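Cell division GTPase FtsZ, diverged (Clostridium botulinum C, PDB 3V3T) is of unknown function but belongs to the tubulin/FtsZ superfamily, joining a Rossmann-like N-terminal domain to a TubZ-type C-terminal domain. Local coordinates at residues Leu111-Ala114 with Lys115-Pro119; Leu129-Ala132 with Thr133-Ile136; Ile143-Trp146 with Asn147-Arg151; Arg169-Glu172 with Ser173-Asn176; Thr181-Asn184 with Asp185-Met189. The protein carries 1 engineered substitution. All blocks are in the same frame, centred on the assembly; numbering follows the deposited sequence.

Contact 1. Residues Leu111-Ala114 with Lys115-Pro119; sequences LGLA and KQMYP
Leu-111 to Met-117 are the last two turns of helix 101-117, and four i to i+4 backbone bonds join Leu-111-Ala-114 to Lys-115-Tyr-118. Lys-115 N reaches Leu-111 O at 3.0 Å with an angle of 167°. The next bond, Gln-116 N to Gly-112 O, is weak. Met-117 N binds Leu-113 O at 3.1 Å. Tyr-118 N takes Ala-114 O at 2.8 Å, just where the chain leaves helical backbone angles.

The main side-chain pair is Leu-113 and Met-117, which cross at a slant. Met-117 SD lies 3.8 Å from Leu-113 CG, and Met-117 CG is 4.0 Å from Leu-113 CD1. Leu-113 CG is turned away from its own backbone N (chi1 178°), which puts it on the side of the next turn. The Tyr-118 ring has its edge toward Ala-114 O, with CD2 3.7 Å from that oxygen. Leu-113 and Tyr-118 also pack on helix 75-85, while Leu-111 and Ala-114 face strand 122-129. Of the Lys-115 side chain, CB lies 3.5 Å from Leu-111 O. The chain bends at chi3 and leads away to a salt bridge with Asp-158.

The chemistry is thus divided. Main-chain polar bonds hold the helix end, the side-chain contact is mainly dispersive, and the lysine charge is met outside these turns.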
loop_
_atom_site.group_PDB
_atom_site.type_symbol
_atom_site.label_atom_id
_atom_site.label_comp_id
_atom_site.label_asym_id
_atom_site.label_seq_id
_atom_site.Cartn_x
_atom_site.Cartn_y
_atom_site.Cartn_z
ATOM N N LEU A 111 -12.362 0.698 -7.217
ATOM C CA LEU A 111 -12.326 0.809 -5.761
ATOM C C LEU A 111 -13.551 1.581 -5.233
ATOM O O LEU A 111 -14.231 1.126 -4.318
ATOM C CB LEU A 111 -11.016 1.456 -5.336
ATOM C CG LEU A 111 -10.740 2.008 -3.944
ATOM C CD1 LEU A 111 -11.169 1.044 -2.877
ATOM C CD2 LEU A 111 -9.241 2.246 -3.866
ATOM N N GLY A 112 -13.855 2.729 -5.828
ATOM C CA GLY A 112 -15.024 3.485 -5.407
ATOM C C GLY A 112 -16.317 2.684 -5.561
ATOM O O GLY A 112 -17.194 2.720 -4.699
ATOM N N LEU A 113 -16.431 1.955 -6.665
ATOM C CA LEU A 113 -17.617 1.168 -6.942
ATOM C C LEU A 113 -17.746 -0.040 -6.013
ATOM O O LEU A 113 -18.851 -0.355 -5.549
ATOM C CB LEU A 113 -17.631 0.731 -8.406
ATOM C CG LEU A 113 -18.797 -0.154 -8.831
ATOM C CD1 LEU A 113 -20.113 0.515 -8.498
ATOM C CD2 LEU A 113 -18.714 -0.437 -10.316
ATOM N N ALA A 114 -16.626 -0.709 -5.735
ATOM C CA ALA A 114 -16.627 -1.860 -4.829
ATOM C C ALA A 114 -16.979 -1.450 -3.406
ATOM O O ALA A 114 -17.738 -2.138 -2.725
ATOM C CB ALA A 114 -15.267 -2.578 -4.851
ATOM N N LYS A 115 -16.414 -0.336 -2.951
ATOM C CA LYS A 115 -16.724 0.179 -1.621
ATOM C C LYS A 115 -18.242 0.382 -1.469
ATOM O O LYS A 115 -18.819 0.032 -0.435
ATOM C CB LYS A 115 -15.992 1.496 -1.370
ATOM C CG LYS A 115 -15.812 1.862 0.102
ATOM C CD LYS A 115 -15.292 3.306 0.277
ATOM C CE LYS A 115 -16.398 4.341 -0.005
ATOM N NZ LYS A 115 -16.089 5.748 0.420
ATOM N N GLN A 116 -18.894 0.947 -2.486
ATOM C CA GLN A 116 -20.335 1.179 -2.388
ATOM C C GLN A 116 -21.103 -0.137 -2.394
ATOM O O GLN A 116 -22.100 -0.281 -1.688
ATOM C CB GLN A 116 -20.859 2.101 -3.503
ATOM C CG GLN A 116 -20.367 3.548 -3.438
ATOM C CD GLN A 116 -20.512 4.179 -2.055
ATOM O OE1 GLN A 116 -19.592 4.846 -1.567
ATOM N NE2 GLN A 116 -21.669 3.982 -1.423
ATOM N N MET A 117 -20.634 -1.099 -3.187
ATOM C CA MET A 117 -21.352 -2.365 -3.344
ATOM C C MET A 117 -21.152 -3.309 -2.168
ATOM O O MET A 117 -22.007 -4.138 -1.887
ATOM C CB MET A 117 -20.934 -3.074 -4.633
ATOM C CG MET A 117 -21.325 -2.356 -5.916
ATOM S SD MET A 117 -20.605 -3.178 -7.348
ATOM C CE MET A 117 -21.520 -4.721 -7.347
ATOM N N TYR A 118 -20.010 -3.199 -1.495
ATOM C CA TYR A 118 -19.717 -4.079 -0.370
ATOM C C TYR A 118 -19.282 -3.293 0.852
ATOM O O TYR A 118 -18.113 -3.329 1.236
ATOM C CB TYR A 118 -18.667 -5.111 -0.768
ATOM C CG TYR A 118 -19.174 -5.980 -1.877
ATOM C CD1 TYR A 118 -19.909 -7.123 -1.599
ATOM C CD2 TYR A 118 -18.971 -5.636 -3.206
ATOM C CE1 TYR A 118 -20.412 -7.915 -2.613
ATOM C CE2 TYR A 118 -19.481 -6.427 -4.233
ATOM C CZ TYR A 118 -20.198 -7.566 -3.923
ATOM O OH TYR A 118 -20.703 -8.369 -4.920
ATOM N N PRO A 119 -20.241 -2.605 1.483
ATOM C CA PRO A 119 -20.011 -1.652 2.576
ATOM C C PRO A 119 -19.418 -2.328 3.813
ATOM O O PRO A 119 -18.751 -1.657 4.608
ATOM C CB PRO A 119 -21.421 -1.122 2.894
ATOM C CG PRO A 119 -22.334 -1.673 1.816
ATOM C CD PRO A 119 -21.672 -2.899 1.295
#

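Contact 2. Residues Leu129-Ala132 with Thr133-Ile136; sequences LPKA and TEDI
Lys-131 and Thr-133 lie side by side and point the same way. The lysine can be followed outward from its backbone. Lys-131 CB sits 3.8 Å from Thr-133 OG1 and 4.1 Å from Glu-134 CG. Lys-131 CG stands beside its own backbone N (chi1 -67°) and starts an extended run. Lys-131 CD passes Thr-133 OG1 at 3.9 Å. The chain then bends only at chi4. Lys-131 NZ leaves the turn and donates to the backbone oxygens of Asn-166, Arg-169 and Glu-170.

The backbone beneath is a type I beta turn from Lys-131 to Glu-134. It lies in the loop from strand 122-129 to helix 136-152 of the Rossmann-like domain. Glu-134 N closes the turn on Lys-131 O at 3.1 Å, coming from above the carbonyl plane.

Glu-134 folds back over this bond. Its CG is 3.3 Å from Lys-131 O and 3.9 Å from Pro-130 CB. The chain bends at chi2 (-57°), and Glu-134 OE2 stays 6.9 Å from Lys-131 NZ, too far for a salt bridge. Pro-130 also packs on His-139 and Ala-142 of the following helix, and Ala-132 N bonds to Asn-167 OD1.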
loop_
_atom_site.group_PDB
_atom_site.type_symbol
_atom_site.label_atom_id
_atom_site.label_comp_id
_atom_site.label_asym_id
_atom_site.label_seq_id
_atom_site.Cartn_x
_atom_site.Cartn_y
_atom_site.Cartn_z
ATOM N N LEU A 129 3.964 6.330 -6.063
ATOM C CA LEU A 129 4.222 7.612 -6.710
ATOM C C LEU A 129 5.459 7.506 -7.602
ATOM O O LEU A 129 6.394 6.778 -7.289
ATOM C CB LEU A 129 4.444 8.699 -5.660
ATOM C CG LEU A 129 3.317 8.986 -4.669
ATOM C CD1 LEU A 129 3.844 9.866 -3.529
ATOM C CD2 LEU A 129 2.156 9.669 -5.370
ATOM N N PRO A 130 5.467 8.233 -8.725
ATOM C CA PRO A 130 6.572 8.170 -9.688
ATOM C C PRO A 130 7.797 8.963 -9.230
ATOM O O PRO A 130 7.642 9.910 -8.466
ATOM C CB PRO A 130 5.969 8.829 -10.935
ATOM C CG PRO A 130 4.967 9.806 -10.383
ATOM C CD PRO A 130 4.401 9.165 -9.144
ATOM N N LYS A 131 8.990 8.584 -9.694
ATOM C CA LYS A 131 10.203 9.362 -9.444
ATOM C C LYS A 131 10.058 10.768 -10.018
ATOM O O LYS A 131 9.374 10.968 -11.037
ATOM C CB LYS A 131 11.409 8.741 -10.150
ATOM C CG LYS A 131 11.887 7.396 -9.681
ATOM C CD LYS A 131 13.033 6.943 -10.598
ATOM C CE LYS A 131 13.635 5.618 -10.162
ATOM N NZ LYS A 131 14.264 5.747 -8.809
ATOM N N ALA A 132 10.746 11.725 -9.396
ATOM C CA ALA A 132 10.858 13.096 -9.913
ATOM C C ALA A 132 11.362 13.200 -11.353
ATOM O O ALA A 132 11.070 14.176 -12.050
ATOM C CB ALA A 132 11.754 13.941 -8.998
ATOM N N THR A 133 12.135 12.215 -11.800
ATOM C CA THR A 133 12.696 12.264 -13.144
ATOM C C THR A 133 11.705 11.843 -14.224
ATOM O O THR A 133 11.930 12.093 -15.399
ATOM C CB THR A 133 13.963 11.394 -13.278
ATOM O OG1 THR A 133 13.677 10.049 -12.868
ATOM C CG2 THR A 133 15.103 11.965 -12.434
ATOM N N GLU A 134 10.612 11.202 -13.833
ATOM C CA GLU A 134 9.618 10.790 -14.807
ATOM C C GLU A 134 9.063 12.036 -15.469
ATOM O O GLU A 134 9.241 13.146 -14.961
ATOM C CB GLU A 134 8.494 9.976 -14.143
ATOM C CG GLU A 134 8.973 8.714 -13.426
ATOM C CD GLU A 134 9.742 7.776 -14.342
ATOM O OE1 GLU A 134 9.106 6.915 -14.984
ATOM O OE2 GLU A 134 10.983 7.902 -14.428
ATOM N N ASP A 135 8.380 11.860 -16.592
ATOM C CA ASP A 135 7.872 13.003 -17.351
ATOM C C ASP A 135 6.462 13.454 -16.976
ATOM O O ASP A 135 5.841 12.921 -16.056
ATOM C CB ASP A 135 7.957 12.712 -18.842
ATOM C CG ASP A 135 9.370 12.767 -19.350
ATOM O OD1 ASP A 135 10.034 13.799 -19.115
ATOM O OD2 ASP A 135 9.826 11.776 -19.958
ATOM N N ILE A 136 5.969 14.439 -17.714
ATOM C CA ILE A 136 4.696 15.098 -17.427
ATOM C C ILE A 136 3.469 14.184 -17.344
ATOM O O ILE A 136 2.760 14.188 -16.344
ATOM C CB ILE A 136 4.430 16.191 -18.468
ATOM C CG1 ILE A 136 5.677 17.056 -18.634
ATOM C CG2 ILE A 136 3.223 17.023 -18.084
ATOM C CD1 ILE A 136 5.514 18.147 -19.653
#

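Contact 3. Residues Ile143-Trp146 with Asn147-Arg151; sequences IACW and NDIMR
Trp-146 and Met-150 make the main aromatic contact. Met-150 CE sits over one face of the indole, 3.6 Å from the centroid of the six-membered ring and 17° off its normal. This is a CH-pi contact. Met-150 SD is farther, 4.3 Å from the same centroid and oblique to the ring, so the pair is also a Met-aromatic contact. Bends at chi2 and chi3 curl the methionine back over the ring. On the way its CG passes Trp-146 NE1 at 3.5 Å.

The apolar contact is lighter. Cys-145 SG meets Ile-149 CD1 at 4.2 Å. Separately, the Asn-147 amide packs beside Ile-143 and the indole. Ile-143 and Asn-147 lie alongside each other, with Ile-143 CG2 3.8 Å from Asn-147 ND2. The Trp-146 and Asn-147 side chains cross at about a right angle, and the amide and ring planes are 53° apart.

The polar contacts are backbone bonds and one ion pair. Four i to i+4 bonds run from Asn-147 N to Ile-143 O through to Met-150 N to Trp-146 O, the first at 2.8 Å. Within Asn-147-Arg-151, Arg-151 NH2 meets Asp-148 OD1 at 3.0 Å, in the guanidinium plane. Asp-148 OD2 has its own salt bridge to Arg-64, so the carboxylate is shared between two arginines.

Trp-146 and Met-150 also touch strand 160-165, through Leu-163 and Ile-161. This is the buried side of the helix in a beta-alpha-beta crossover, strand 122-129, helix 136-152, strand 160-165, as in a Rossmann-like sheet.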
loop_
_atom_site.group_PDB
_atom_site.type_symbol
_atom_site.label_atom_id
_atom_site.label_comp_id
_atom_site.label_asym_id
_atom_site.label_seq_id
_atom_site.Cartn_x
_atom_site.Cartn_y
_atom_site.Cartn_z
ATOM N N ILE A 143 -1.211 12.260 -10.165
ATOM C CA ILE A 143 -2.036 13.295 -9.563
ATOM C C ILE A 143 -3.524 12.978 -9.755
ATOM O O ILE A 143 -4.297 13.017 -8.807
ATOM C CB ILE A 143 -1.731 14.658 -10.198
ATOM C CG1 ILE A 143 -0.413 15.203 -9.666
ATOM C CG2 ILE A 143 -2.825 15.639 -9.883
ATOM C CD1 ILE A 143 -0.523 15.659 -8.229
ATOM N N ALA A 144 -3.917 12.655 -10.985
ATOM C CA ALA A 144 -5.318 12.346 -11.282
ATOM C C ALA A 144 -5.754 11.108 -10.527
ATOM O O ALA A 144 -6.888 11.014 -10.040
ATOM C CB ALA A 144 -5.526 12.165 -12.786
ATOM N N CYS A 145 -4.847 10.152 -10.408
ATOM C CA CYS A 145 -5.167 8.939 -9.674
ATOM C C CYS A 145 -5.415 9.258 -8.210
ATOM O O CYS A 145 -6.379 8.804 -7.600
ATOM C CB CYS A 145 -4.032 7.931 -9.803
ATOM S SG CYS A 145 -4.326 6.421 -8.896
ATOM N N TRP A 146 -4.528 10.047 -7.638
ATOM C CA TRP A 146 -4.683 10.434 -6.255
ATOM C C TRP A 146 -5.993 11.207 -6.043
ATOM O O TRP A 146 -6.787 10.908 -5.144
ATOM C CB TRP A 146 -3.494 11.296 -5.854
ATOM C CG TRP A 146 -3.615 11.867 -4.501
ATOM C CD1 TRP A 146 -3.991 13.133 -4.182
ATOM C CD2 TRP A 146 -3.339 11.201 -3.267
ATOM N NE1 TRP A 146 -3.966 13.298 -2.821
ATOM C CE2 TRP A 146 -3.564 12.127 -2.237
ATOM C CE3 TRP A 146 -2.913 9.910 -2.935
ATOM C CZ2 TRP A 146 -3.381 11.810 -0.891
ATOM C CZ3 TRP A 146 -2.743 9.587 -1.595
ATOM C CH2 TRP A 146 -2.969 10.537 -0.592
ATOM N N ASN A 147 -6.218 12.215 -6.873
ATOM C CA ASN A 147 -7.410 13.028 -6.724
ATOM C C ASN A 147 -8.691 12.211 -6.833
ATOM O O ASN A 147 -9.641 12.446 -6.086
ATOM C CB ASN A 147 -7.406 14.177 -7.730
ATOM C CG ASN A 147 -6.481 15.304 -7.311
ATOM O OD1 ASN A 147 -6.068 15.379 -6.148
ATOM N ND2 ASN A 147 -6.164 16.195 -8.249
ATOM N N ASP A 148 -8.722 11.251 -7.754
ATOM C CA ASP A 148 -9.934 10.461 -7.952
ATOM C C ASP A 148 -10.170 9.553 -6.753
ATOM O O ASP A 148 -11.315 9.341 -6.334
ATOM C CB ASP A 148 -9.859 9.622 -9.221
ATOM C CG ASP A 148 -9.979 10.443 -10.478
ATOM O OD1 ASP A 148 -10.315 11.645 -10.391
ATOM O OD2 ASP A 148 -9.739 9.872 -11.566
ATOM N N ILE A 149 -9.085 9.024 -6.194
ATOM C CA ILE A 149 -9.209 8.223 -4.982
ATOM C C ILE A 149 -9.693 9.069 -3.790
ATOM O O ILE A 149 -10.599 8.658 -3.053
ATOM C CB ILE A 149 -7.917 7.428 -4.699
ATOM C CG1 ILE A 149 -7.826 6.259 -5.687
ATOM C CG2 ILE A 149 -7.884 6.901 -3.272
ATOM C CD1 ILE A 149 -6.613 5.395 -5.520
ATOM N N MET A 150 -9.116 10.257 -3.616
ATOM C CA MET A 150 -9.561 11.165 -2.561
ATOM C C MET A 150 -11.060 11.458 -2.682
ATOM O O MET A 150 -11.820 11.311 -1.725
ATOM C CB MET A 150 -8.770 12.475 -2.602
ATOM C CG MET A 150 -7.302 12.340 -2.158
ATOM S SD MET A 150 -7.106 11.718 -0.456
ATOM C CE MET A 150 -6.425 10.089 -0.728
ATOM N N ARG A 151 -11.482 11.856 -3.876
ATOM C CA ARG A 151 -12.874 12.221 -4.113
ATOM C C ARG A 151 -13.863 11.077 -3.831
ATOM O O ARG A 151 -15.005 11.320 -3.451
ATOM C CB ARG A 151 -13.030 12.768 -5.539
ATOM C CG ARG A 151 -14.466 12.891 -6.040
ATOM C CD ARG A 151 -14.529 13.661 -7.368
ATOM N NE ARG A 151 -13.317 13.491 -8.178
ATOM C CZ ARG A 151 -12.437 14.464 -8.416
ATOM N NH1 ARG A 151 -12.642 15.679 -7.919
ATOM N NH2 ARG A 151 -11.359 14.231 -9.159
#

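Contact 4. Residues Arg169-Glu172 with Ser173-Asn176; sequences REKE and SDIN
Arg-169 and Ile-175 make the tight part of this contact. Ile-175 CD1 fits against the base of the arginine, 3.5 Å from Arg-169 CG and 3.6 Å from Arg-169 CB. Both side chains also touch Ile-236. The arginine bends at chi2 (-78°) and carries its guanidinium away, to a salt bridge with Glu-178 and a hydrogen bond to Glu-234 O. Its aliphatic part packs while its charge is paired elsewhere.

The other side is looser and faces solvent. Lys-171, Glu-172 and Ser-173 are exposed at least in part. Lys-171 CB comes to 3.6 Å from Asp-174 OD2, but Lys-171 NZ stays 6.1 Å from that oxygen and forms no salt bridge with it.

Between the two sides the backbone starts helix 172-187, with Lys-171 at the N-cap position. Lys-171 O accepts Asp-174 N at 2.8 Å, from above the carbonyl plane, and more weakly Ile-175 N. A stronger i to i+4 bond follows, Asn-176 N to Glu-172 O at 2.9 Å.

The chemistry suits a helix start. Acidic Glu-172 and Asp-174 lie in the first turn, where the helix dipole would probably favour their negative charge.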
loop_
_atom_site.group_PDB
_atom_site.type_symbol
_atom_site.label_atom_id
_atom_site.label_comp_id
_atom_site.label_asym_id
_atom_site.label_seq_id
_atom_site.Cartn_x
_atom_site.Cartn_y
_atom_site.Cartn_z
ATOM N N ARG A 169 14.115 4.880 -3.753
ATOM C CA ARG A 169 15.077 3.834 -4.127
ATOM C C ARG A 169 15.471 3.946 -5.591
ATOM O O ARG A 169 14.719 4.478 -6.409
ATOM C CB ARG A 169 14.501 2.435 -3.873
ATOM C CG ARG A 169 14.196 2.124 -2.418
ATOM C CD ARG A 169 15.457 1.777 -1.625
ATOM N NE ARG A 169 15.117 1.365 -0.263
ATOM C CZ ARG A 169 14.822 2.214 0.720
ATOM N NH1 ARG A 169 14.517 1.763 1.931
ATOM N NH2 ARG A 169 14.839 3.522 0.495
ATOM N N GLU A 170 16.640 3.416 -5.923
ATOM C CA GLU A 170 17.124 3.439 -7.298
ATOM C C GLU A 170 16.195 2.704 -8.266
ATOM O O GLU A 170 15.764 3.274 -9.270
ATOM C CB GLU A 170 18.535 2.854 -7.378
ATOM C CG GLU A 170 19.228 3.102 -8.707
ATOM C CD GLU A 170 20.520 2.311 -8.857
ATOM O OE1 GLU A 170 21.407 2.755 -9.620
ATOM O OE2 GLU A 170 20.644 1.244 -8.220
ATOM N N LYS A 171 15.888 1.442 -7.977
ATOM C CA LYS A 171 15.049 0.662 -8.882
ATOM C C LYS A 171 13.676 0.387 -8.301
ATOM O O LYS A 171 13.540 0.118 -7.105
ATOM C CB LYS A 171 15.714 -0.673 -9.234
ATOM C CG LYS A 171 17.122 -0.581 -9.815
ATOM C CD LYS A 171 17.588 -1.958 -10.257
ATOM C CE LYS A 171 19.108 -2.058 -10.334
ATOM N NZ LYS A 171 19.708 -1.144 -11.350
ATOM N N GLU A 172 12.659 0.439 -9.156
ATOM C CA GLU A 172 11.308 0.082 -8.754
ATOM C C GLU A 172 11.324 -1.281 -8.075
ATOM O O GLU A 172 10.630 -1.499 -7.071
ATOM C CB GLU A 172 10.363 0.065 -9.962
ATOM C CG GLU A 172 10.520 1.282 -10.863
ATOM C CD GLU A 172 9.244 1.665 -11.586
ATOM O OE1 GLU A 172 8.164 1.168 -11.202
ATOM O OE2 GLU A 172 9.322 2.473 -12.535
ATOM N N SER A 173 12.134 -2.189 -8.616
ATOM C CA SER A 173 12.216 -3.546 -8.085
ATOM C C SER A 173 12.649 -3.547 -6.613
ATOM O O SER A 173 12.312 -4.459 -5.863
ATOM C CB SER A 173 13.128 -4.432 -8.947
ATOM O OG SER A 173 14.494 -4.268 -8.616
ATOM N N ASP A 174 13.370 -2.515 -6.185
ATOM C CA ASP A 174 13.753 -2.426 -4.775
ATOM C C ASP A 174 12.606 -1.932 -3.900
ATOM O O ASP A 174 12.466 -2.350 -2.745
ATOM C CB ASP A 174 14.981 -1.539 -4.593
ATOM C CG ASP A 174 16.226 -2.131 -5.217
ATOM O OD1 ASP A 174 16.469 -3.355 -5.049
ATOM O OD2 ASP A 174 16.961 -1.362 -5.876
ATOM N N ILE A 175 11.784 -1.041 -4.439
ATOM C CA ILE A 175 10.595 -0.612 -3.718
ATOM C C ILE A 175 9.699 -1.824 -3.506
ATOM O O ILE A 175 9.203 -2.066 -2.409
ATOM C CB ILE A 175 9.822 0.441 -4.497
ATOM C CG1 ILE A 175 10.687 1.691 -4.708
ATOM C CG2 ILE A 175 8.489 0.772 -3.778
ATOM C CD1 ILE A 175 10.898 2.511 -3.458
ATOM N N ASN A 176 9.523 -2.595 -4.572
ATOM C CA ASN A 176 8.615 -3.736 -4.582
ATOM C C ASN A 176 9.032 -4.799 -3.589
ATOM O O ASN A 176 8.219 -5.285 -2.812
ATOM C CB ASN A 176 8.562 -4.345 -5.988
ATOM C CG ASN A 176 7.920 -3.423 -6.990
ATOM O OD1 ASN A 176 7.532 -2.303 -6.649
ATOM N ND2 ASN A 176 7.798 -3.878 -8.229
#

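Contact 5. Residues Thr181-Asn184 with Asp185-Met189; sequences TLFN and DFMNM
Phe-183 and Phe-186 pack as an offset edge-to-face pair on helix 172-187, which probably corresponds to the core helix between the two domains of tubulin/FtsZ proteins. The edge of Phe-186 is turned toward the face of Phe-183. The ring planes stand at 83°, with centroids 5.8 Å apart. Phe-183 CD1 and Phe-186 CD2 are the nearest ring atoms, at 4.1 Å. Both side chains leave the backbone with CG opposite their own N, which brings the rings together one turn apart.

Met-187 also reaches Phe-183, crossing it at a slant. Its CG is 3.9 Å from Phe-183 CE2, and its SD stands 5.0 Å from the ring centroid, oblique to it. This is a Met-aromatic contact. Beyond the segments, Phe-183 packs on Leu-23 of helix 14-26. Phe-186 and Met-187 pack on helix 200-208, and Phe-186 also on Val-283 of strand 281-287.

The polar side chains lie on another side of the helix. The amides of Asn-184 and Asn-188 are turned 79° apart. Asn-184 OD1 accepts from Tyr-30 OH and Lys-4 NZ, and Asn-188 OD1 also accepts from Lys-4 NZ. Thr-181 and Asp-185 run alongside each other, with Thr-181 CG2 3.4 Å from Asp-185 OD2, an oxygen that pairs with Lys-279. The backbone bonds along the helix, such as Asp-185 N to Thr-181 O, are i to i+4. One water bridges Asn-184 and Asp-185, accepting from Asn-184 ND2 at 3.0 Å and donating to Asp-185 OD1 at 2.6 Å.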
loop_
_atom_site.group_PDB
_atom_site.type_symbol
_atom_site.label_atom_id
_atom_site.label_comp_id
_atom_site.label_asym_id
_atom_site.label_seq_id
_atom_site.Cartn_x
_atom_site.Cartn_y
_atom_site.Cartn_z
ATOM N N THR A 181 8.422 -7.344 1.759
ATOM C CA THR A 181 9.032 -7.784 3.007
ATOM C C THR A 181 8.378 -7.095 4.201
ATOM O O THR A 181 8.016 -7.746 5.187
ATOM C CB THR A 181 10.555 -7.559 3.000
ATOM O OG1 THR A 181 11.123 -8.302 1.920
ATOM C CG2 THR A 181 11.194 -8.029 4.309
ATOM N N LEU A 182 8.198 -5.781 4.113
ATOM C CA LEU A 182 7.644 -5.045 5.244
ATOM C C LEU A 182 6.212 -5.489 5.524
ATOM O O LEU A 182 5.817 -5.679 6.669
ATOM C CB LEU A 182 7.705 -3.541 5.008
ATOM C CG LEU A 182 9.104 -2.922 5.014
ATOM C CD1 LEU A 182 9.029 -1.472 4.574
ATOM C CD2 LEU A 182 9.718 -3.024 6.396
ATOM N N PHE A 183 5.431 -5.668 4.475
ATOM C CA PHE A 183 4.046 -6.050 4.673
ATOM C C PHE A 183 3.922 -7.458 5.247
ATOM O O PHE A 183 3.156 -7.701 6.175
ATOM C CB PHE A 183 3.269 -5.949 3.365
ATOM C CG PHE A 183 1.810 -6.131 3.541
ATOM C CD1 PHE A 183 1.019 -5.071 3.959
ATOM C CD2 PHE A 183 1.216 -7.359 3.294
ATOM C CE1 PHE A 183 -0.360 -5.241 4.119
ATOM C CE2 PHE A 183 -0.145 -7.526 3.452
ATOM C CZ PHE A 183 -0.931 -6.457 3.867
ATOM N N ASN A 184 4.675 -8.389 4.686
ATOM C CA ASN A 184 4.673 -9.743 5.198
ATOM C C ASN A 184 5.219 -9.826 6.634
ATOM O O ASN A 184 4.701 -10.585 7.460
ATOM C CB ASN A 184 5.429 -10.677 4.249
ATOM C CG ASN A 184 5.275 -12.126 4.627
ATOM O OD1 ASN A 184 4.170 -12.679 4.590
ATOM N ND2 ASN A 184 6.381 -12.756 5.001
ATOM N N ASP A 185 6.247 -9.038 6.941
ATOM C CA ASP A 185 6.759 -8.978 8.315
ATOM C C ASP A 185 5.676 -8.456 9.245
ATOM O O ASP A 185 5.480 -8.975 10.340
ATOM C CB ASP A 185 7.988 -8.078 8.410
ATOM C CG ASP A 185 9.220 -8.718 7.817
ATOM O OD1 ASP A 185 9.198 -9.945 7.567
ATOM O OD2 ASP A 185 10.206 -7.992 7.602
ATOM N N PHE A 186 4.967 -7.429 8.784
ATOM C CA PHE A 186 3.833 -6.878 9.514
ATOM C C PHE A 186 2.802 -7.974 9.846
ATOM O O PHE A 186 2.446 -8.174 11.006
ATOM C CB PHE A 186 3.253 -5.708 8.705
ATOM C CG PHE A 186 1.853 -5.339 9.059
ATOM C CD1 PHE A 186 1.429 -5.336 10.368
ATOM C CD2 PHE A 186 0.962 -4.962 8.064
ATOM C CE1 PHE A 186 0.134 -4.985 10.676
ATOM C CE2 PHE A 186 -0.327 -4.601 8.369
ATOM C CZ PHE A 186 -0.743 -4.613 9.676
ATOM N N MET A 187 2.369 -8.721 8.838
ATOM C CA MET A 187 1.459 -9.842 9.062
ATOM C C MET A 187 2.024 -10.950 9.962
ATOM O O MET A 187 1.266 -11.736 10.521
ATOM C CB MET A 187 1.035 -10.444 7.723
ATOM C CG MET A 187 0.292 -9.477 6.823
ATOM S SD MET A 187 -1.291 -8.982 7.545
ATOM C CE MET A 187 -0.813 -7.655 8.633
ATOM N N ASN A 188 3.344 -11.037 10.098
ATOM C CA ASN A 188 3.926 -12.090 10.944
ATOM C C ASN A 188 4.129 -11.726 12.420
ATOM O O ASN A 188 4.742 -12.496 13.159
ATOM C CB ASN A 188 5.267 -12.572 10.380
ATOM C CG ASN A 188 5.113 -13.410 9.134
ATOM O OD1 ASN A 188 4.074 -14.037 8.903
ATOM N ND2 ASN A 188 6.163 -13.444 8.324
ATOM N N MET A 189 3.643 -10.563 12.851
ATOM C CA MET A 189 3.853 -10.116 14.225
ATOM C C MET A 189 3.118 -10.990 15.232
ATOM O O MET A 189 3.348 -10.884 16.439
ATOM C CB MET A 189 3.432 -8.657 14.403
ATOM C CG MET A 189 4.337 -7.665 13.714
ATOM S SD MET A 189 3.620 -6.018 13.712
ATOM C CE MET A 189 4.051 -5.454 15.352
HETATM O O HOH W 1 8.849 -11.090 5.263
#

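All five contacts are local and follow one another along the chain. None nests in or crosses another. Contact 1 ends helix 101-117, just before strand 122-129. Contact 2 closes a turn in the loop after that strand, and contact 3 lies on the next helix, 136-152. Contacts 1 and 3 come within about 4 Å at their nearest atoms without touching. Contact 4 opens helix 172-187, and contact 5 lies toward its other end. Contacts 2 and 4 meet directly, through a lysine of the first and the backbone of the second. This ties two loops that follow strands 122-129 and 160-165 of the sheet.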